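Local structure of endoribonuclease MazF4 (Mycobacterium tuberculosis, 5XE2) at residues Pro58-Thr63 / Gly84-Ala89. The protein is the toxin of a type II toxin-antitoxin pair, an mRNA interferase that cuts single-stranded mRNA between the first and second bases of UCGCU. Sequence-based numbering, arbitrary orientation.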
loop_
_atom_site.group_PDB
_atom_site.type_symbol
_atom_site.label_atom_id
_atom_site.label_comp_id
_atom_site.label_asym_id
_atom_site.label_seq_id
_atom_site.Cartn_x
_atom_site.Cartn_y
_atom_site.Cartn_z
ATOM N N PRO A 58 -8.995 17.931 15.371
ATOM C CA PRO A 58 -9.601 19.255 15.266
ATOM C C PRO A 58 -8.792 20.266 14.446
ATOM O O PRO A 58 -9.358 21.271 14.041
ATOM C CB PRO A 58 -9.736 19.704 16.728
ATOM C CG PRO A 58 -8.706 18.928 17.467
ATOM C CD PRO A 58 -8.606 17.608 16.758
ATOM N N SER A 59 -7.503 19.999 14.195
ATOM C CA SER A 59 -6.663 20.846 13.341
ATOM C C SER A 59 -6.578 20.400 11.882
ATOM O O SER A 59 -6.009 21.122 11.068
ATOM C CB SER A 59 -5.248 20.924 13.923
ATOM O OG SER A 59 -5.288 21.402 15.258
ATOM N N ASP A 60 -7.117 19.220 11.546
ATOM C CA ASP A 60 -7.064 18.718 10.169
ATOM C C ASP A 60 -8.148 19.364 9.311
ATOM O O ASP A 60 -9.148 19.828 9.843
ATOM C CB ASP A 60 -7.197 17.191 10.126
ATOM C CG ASP A 60 -5.965 16.499 10.635
ATOM O OD1 ASP A 60 -4.873 16.749 10.081
ATOM O OD2 ASP A 60 -6.087 15.733 11.608
ATOM N N PRO A 61 -7.952 19.390 7.980
ATOM C CA PRO A 61 -8.899 20.021 7.050
ATOM C C PRO A 61 -10.208 19.259 6.798
ATOM O O PRO A 61 -11.136 19.818 6.210
ATOM C CB PRO A 61 -8.096 20.079 5.746
ATOM C CG PRO A 61 -7.174 18.915 5.846
ATOM C CD PRO A 61 -6.728 18.959 7.277
ATOM N N LEU A 62 -10.265 17.989 7.190
ATOM C CA LEU A 62 -11.410 17.144 6.919
ATOM C C LEU A 62 -11.799 16.397 8.185
ATOM O O LEU A 62 -10.972 16.204 9.085
ATOM C CB LEU A 62 -11.060 16.157 5.806
ATOM C CG LEU A 62 -10.599 16.786 4.480
ATOM C CD1 LEU A 62 -9.706 15.848 3.689
ATOM C CD2 LEU A 62 -11.791 17.234 3.651
ATOM N N THR A 63 -13.067 16.000 8.251
ATOM C CA THR A 63 -13.553 15.121 9.319
ATOM C C THR A 63 -13.422 13.655 8.866
ATOM O O THR A 63 -12.929 13.376 7.765
ATOM C CB THR A 63 -14.998 15.488 9.739
ATOM O OG1 THR A 63 -15.293 14.914 11.019
ATOM C CG2 THR A 63 -16.036 15.016 8.729
ATOM N N GLY A 84 -7.356 19.318 0.672
ATOM C CA GLY A 84 -6.544 19.854 1.745
ATOM C C GLY A 84 -5.394 18.935 2.086
ATOM O O GLY A 84 -5.150 17.933 1.406
ATOM N N GLU A 85 -4.701 19.304 3.157
ATOM C CA GLU A 85 -3.472 18.671 3.578
ATOM C C GLU A 85 -3.581 18.306 5.055
ATOM O O GLU A 85 -3.899 19.151 5.892
ATOM C CB GLU A 85 -2.316 19.630 3.354
ATOM C CG GLU A 85 -0.945 19.017 3.571
ATOM C CD GLU A 85 0.183 19.935 3.142
ATOM O OE1 GLU A 85 -0.093 21.014 2.561
ATOM O OE2 GLU A 85 1.356 19.567 3.385
ATOM N N VAL A 86 -3.314 17.039 5.353
ATOM C CA VAL A 86 -3.375 16.521 6.711
ATOM C C VAL A 86 -2.196 17.072 7.515
ATOM O O VAL A 86 -1.108 17.296 6.964
ATOM C CB VAL A 86 -3.413 14.972 6.674
ATOM C CG1 VAL A 86 -3.213 14.363 8.041
ATOM C CG2 VAL A 86 -4.744 14.516 6.093
ATOM N N THR A 87 -2.419 17.317 8.804
ATOM C CA THR A 87 -1.382 17.899 9.662
ATOM C C THR A 87 -0.225 16.903 9.849
ATOM O O THR A 87 -0.432 15.689 9.731
ATOM C CB THR A 87 -1.922 18.278 11.049
ATOM O OG1 THR A 87 -2.504 17.126 11.667
ATOM C CG2 THR A 87 -2.959 19.400 10.954
ATOM N N PRO A 88 0.998 17.406 10.113
ATOM C CA PRO A 88 2.102 16.505 10.441
ATOM C C PRO A 88 1.827 15.574 11.615
ATOM O O PRO A 88 2.226 14.415 11.568
ATOM C CB PRO A 88 3.242 17.464 10.768
ATOM C CG PRO A 88 2.980 18.634 9.880
ATOM C CD PRO A 88 1.483 18.778 9.860
ATOM N N ALA A 89 1.152 16.071 12.651
ATOM C CA ALA A 89 0.732 15.234 13.775
ATOM C C ALA A 89 -0.127 14.055 13.319
ATOM O O ALA A 89 0.152 12.913 13.670
ATOM C CB ALA A 89 -0.033 16.057 14.808
#
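Asp60 reaches from the loop joining strands 53-55 and 65-75 in the SH3-like fold of the PemK/MazF family to Thr87, the N-cap residue of helix 88-101, so the contact ties a surface loop to the turn between strand 82-85 and that C-terminal helix. One carboxylate oxygen does the bridging. Asp60 OD1 accepts the backbone N-H of Thr87 at 2.8 Å from OD1 to N, and the bond is almost straight (174° at the hydrogen), arriving nearly in line with the C-O bond. Asp60 OD1 also accepts the hydroxyl of Thr87, with Thr87 OG1 2.9 Å away on the syn side and 34° out of the carboxylate plane. The two side chains meet at about a right angle. In Thr87, OG1 sits between the backbone N and the carbonyl carbon (chi1 57°), which puts the hydroxyl and the amide of one residue on the same acceptor. Asp60 OD2 is hydrogen-bonded to Thr90 OG1 and Gly57 N, and Thr87 OG1 is hydrogen-bonded to Thr90 OG1; the carboxylate is thus held from the helix's first turn and from its own loop. A negative charge here would be expected to interact favourably with the helix dipole.

Val86 CG1 and the Thr87 methyl CG2 flank the carboxylate oxygen, at 3.6 and 3.4 Å from Asp60 OD1, while the valine side chain also packs on Val11, Met91 and Ile94. Separately, beside strand 82-85, the Pro61 ring approaches the backbone of Gly84 and Glu85, with Pro61 CD 3.2 Å from Glu85 O. The Thr87 methyl CG2 lies 3.5 Å from Ser59 O and 4.0 Å from Ser59 CB.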